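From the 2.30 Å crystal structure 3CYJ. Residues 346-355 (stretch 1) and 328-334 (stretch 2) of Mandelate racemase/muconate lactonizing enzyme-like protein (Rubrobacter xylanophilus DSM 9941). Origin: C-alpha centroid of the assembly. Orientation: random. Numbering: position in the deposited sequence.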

# COMPACT_ATOMS: atom_id res chain seq x y z
N ASP A 346 -30.94 -42.62 -4.39
CA ASP A 346 -31.84 -43.37 -5.27
C ASP A 346 -32.54 -42.54 -6.34
O ASP A 346 -33.26 -43.12 -7.14
CB ASP A 346 -32.91 -44.16 -4.51
CG ASP A 346 -32.32 -45.11 -3.47
OD1 ASP A 346 -31.26 -45.74 -3.73
OD2 ASP A 346 -32.93 -45.21 -2.38
N ARG A 347 -32.35 -41.22 -6.36
CA ARG A 347 -32.90 -40.36 -7.45
C ARG A 347 -31.79 -39.72 -8.34
O ARG A 347 -30.73 -39.34 -7.85
CB ARG A 347 -33.86 -39.32 -6.89
CG ARG A 347 -35.12 -39.96 -6.18
CD ARG A 347 -35.92 -38.99 -5.27
NE ARG A 347 -36.64 -37.94 -6.01
CZ ARG A 347 -37.95 -37.97 -6.31
NH1 ARG A 347 -38.68 -39.02 -5.92
NH2 ARG A 347 -38.54 -36.98 -6.99
N PRO A 348 -32.01 -39.65 -9.67
CA PRO A 348 -31.02 -39.03 -10.50
C PRO A 348 -31.25 -37.50 -10.64
O PRO A 348 -32.34 -36.98 -10.31
CB PRO A 348 -31.23 -39.72 -11.86
CG PRO A 348 -32.66 -39.90 -11.90
CD PRO A 348 -33.13 -40.16 -10.48
N GLY A 349 -30.20 -36.82 -11.11
CA GLY A 349 -30.16 -35.37 -11.11
C GLY A 349 -30.42 -34.80 -9.72
O GLY A 349 -30.02 -35.39 -8.68
N LEU A 350 -31.15 -33.69 -9.71
CA LEU A 350 -31.58 -33.00 -8.50
C LEU A 350 -32.64 -33.78 -7.74
O LEU A 350 -32.98 -33.45 -6.60
CB LEU A 350 -32.12 -31.61 -8.88
CG LEU A 350 -31.07 -30.56 -9.35
CD1 LEU A 350 -31.72 -29.21 -9.70
CD2 LEU A 350 -29.94 -30.39 -8.28
N GLY A 351 -33.21 -34.79 -8.40
CA GLY A 351 -34.27 -35.62 -7.82
C GLY A 351 -35.56 -34.84 -7.66
O GLY A 351 -36.39 -35.17 -6.80
N LEU A 352 -35.72 -33.77 -8.45
CA LEU A 352 -36.88 -32.87 -8.32
C LEU A 352 -37.86 -33.03 -9.50
O LEU A 352 -37.45 -33.05 -10.68
CB LEU A 352 -36.43 -31.39 -8.22
CG LEU A 352 -35.72 -30.84 -6.97
CD1 LEU A 352 -35.18 -29.39 -7.19
CD2 LEU A 352 -36.55 -30.95 -5.66
N GLU A 353 -39.14 -33.15 -9.19
CA GLU A 353 -40.19 -33.25 -10.23
C GLU A 353 -41.28 -32.23 -9.98
O GLU A 353 -41.73 -32.06 -8.84
CB GLU A 353 -40.75 -34.68 -10.32
N LEU A 354 -41.69 -31.51 -11.02
CA LEU A 354 -42.70 -30.46 -10.82
C LEU A 354 -44.05 -31.13 -10.52
O LEU A 354 -44.44 -32.04 -11.24
CB LEU A 354 -42.80 -29.53 -12.04
CG LEU A 354 -43.74 -28.30 -11.98
CD1 LEU A 354 -43.35 -27.29 -10.90
CD2 LEU A 354 -43.88 -27.60 -13.35
N LYS A 355 -44.72 -30.71 -9.44
CA LYS A 355 -46.10 -31.09 -9.22
C LYS A 355 -46.95 -30.24 -10.17
O LYS A 355 -47.29 -29.08 -9.85
CB LYS A 355 -46.51 -30.82 -7.78
CG LYS A 355 -45.63 -31.48 -6.72
CD LYS A 355 -46.16 -31.25 -5.32
CE LYS A 355 -45.30 -31.99 -4.37
NZ LYS A 355 -45.46 -31.59 -2.96
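Stretch 2 328-334: LLFDGTL

Three backbone hydrogen bonds fix stretch 2 against stretch 1. Asp-331 and Glu-353 form a reciprocal pair: Asp-331 N donates to Glu-353 O at 2.8 Å (N-H...O angle 154°), and Glu-353 N donates to Asp-331 O at 3.0 Å (164°). The third runs from Lys-355 N to Leu-329 O, 2.8 Å and 164°. As numbering rises in one stretch it falls in the other, so the strands are antiparallel, with Glu-353 opposite Asp-331 (CA to CA 5.2 Å) and Leu-354 opposite Phe-330 in a non-hydrogen-bonded pair.

Stretch 2 enters as the end of a helix at Leu-328 and Leu-329. Phe-330, at phi/psi -122/148, is the first residue to leave helical angles, and the extended segment is short: Gly-332 already turns to 107/9. A CB there would lie 1.9 Å from Gly-351 O, a clash; its absence lets Gly-332 CA approach Gly-351 O to 3.4 Å in a CA-H...O contact (162°). The same carbonyl accepts hydrogen bonds from Arg-347 NE (2.9 Å) and Arg-347 NH2 (2.8 Å), which brings the guanidinium against stretch 2, one face over Gly-332 CA, 3.7 Å from Arg-347 NH2. Further CA-H...O contacts line the pairing, among them Phe-330 CA to Glu-353 O at 3.1 Å.

Lys-355 reaches along stretch 2 in a nearly extended chain, its CE 3.3 Å from Phe-330 O and 3.2 Å from Asp-331 OD1. Its NZ remains 4.2 Å from Asp-331 OD1, a proximity of opposite charges beyond salt-bridge range.

Packing completes the contact. Leu-352 CD2 lies 3.8 Å from Phe-330 CB and 3.9 Å from Thr-333 CG2, while its CD1 sits over one face of the Phe-330 ring. Leu-354 points away at CB, yet its CD1 returns to within 4.2 Å of Leu-329 CB and 4.3 Å of Phe-330 CE2. Together the stretches bury 585 Å², both sides summed.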

# COMPACT_ATOMS: atom_id res chain seq x y z
N LEU A 328 -43.76 -27.01 -2.01
CA LEU A 328 -45.04 -26.77 -2.60
C LEU A 328 -45.03 -27.11 -4.09
O LEU A 328 -46.02 -27.63 -4.60
CB LEU A 328 -45.36 -25.29 -2.42
CG LEU A 328 -46.73 -24.68 -2.71
CD1 LEU A 328 -47.89 -25.42 -1.98
CD2 LEU A 328 -46.73 -23.18 -2.33
N LEU A 329 -43.92 -26.83 -4.78
CA LEU A 329 -43.88 -27.00 -6.24
C LEU A 329 -43.23 -28.28 -6.76
O LEU A 329 -43.48 -28.68 -7.90
CB LEU A 329 -43.24 -25.79 -6.93
CG LEU A 329 -43.84 -24.40 -6.88
CD1 LEU A 329 -43.14 -23.62 -7.92
CD2 LEU A 329 -45.33 -24.42 -7.17
N PHE A 330 -42.37 -28.90 -5.96
CA PHE A 330 -41.67 -30.08 -6.40
C PHE A 330 -41.94 -31.26 -5.49
O PHE A 330 -42.12 -31.09 -4.29
CB PHE A 330 -40.16 -29.86 -6.37
CG PHE A 330 -39.66 -28.79 -7.28
CD1 PHE A 330 -38.97 -27.69 -6.75
CD2 PHE A 330 -39.81 -28.91 -8.67
CE1 PHE A 330 -38.49 -26.68 -7.57
CE2 PHE A 330 -39.33 -27.92 -9.52
CZ PHE A 330 -38.67 -26.80 -8.98
N ASP A 331 -41.92 -32.46 -6.07
CA ASP A 331 -41.71 -33.67 -5.30
C ASP A 331 -40.22 -33.88 -5.25
O ASP A 331 -39.53 -33.59 -6.25
CB ASP A 331 -42.24 -34.92 -6.02
CG ASP A 331 -43.72 -34.88 -6.26
OD1 ASP A 331 -44.46 -34.92 -5.26
OD2 ASP A 331 -44.13 -34.83 -7.45
N GLY A 332 -39.74 -34.42 -4.13
CA GLY A 332 -38.34 -34.82 -4.04
C GLY A 332 -37.49 -33.91 -3.17
O GLY A 332 -36.27 -34.05 -3.16
N THR A 333 -38.11 -32.99 -2.47
CA THR A 333 -37.37 -32.06 -1.64
C THR A 333 -36.86 -32.79 -0.40
O THR A 333 -37.48 -33.71 0.09
CB THR A 333 -38.20 -30.82 -1.25
OG1 THR A 333 -39.28 -31.21 -0.37
CG2 THR A 333 -38.74 -30.05 -2.53
N LEU A 334 -35.72 -32.35 0.13
CA LEU A 334 -35.01 -33.09 1.16
C LEU A 334 -35.36 -32.55 2.52
O LEU A 334 -35.69 -31.39 2.65
CB LEU A 334 -33.52 -33.01 0.89
CG LEU A 334 -33.12 -33.61 -0.49
CD1 LEU A 334 -31.64 -33.34 -0.82
CD2 LEU A 334 -33.47 -35.11 -0.63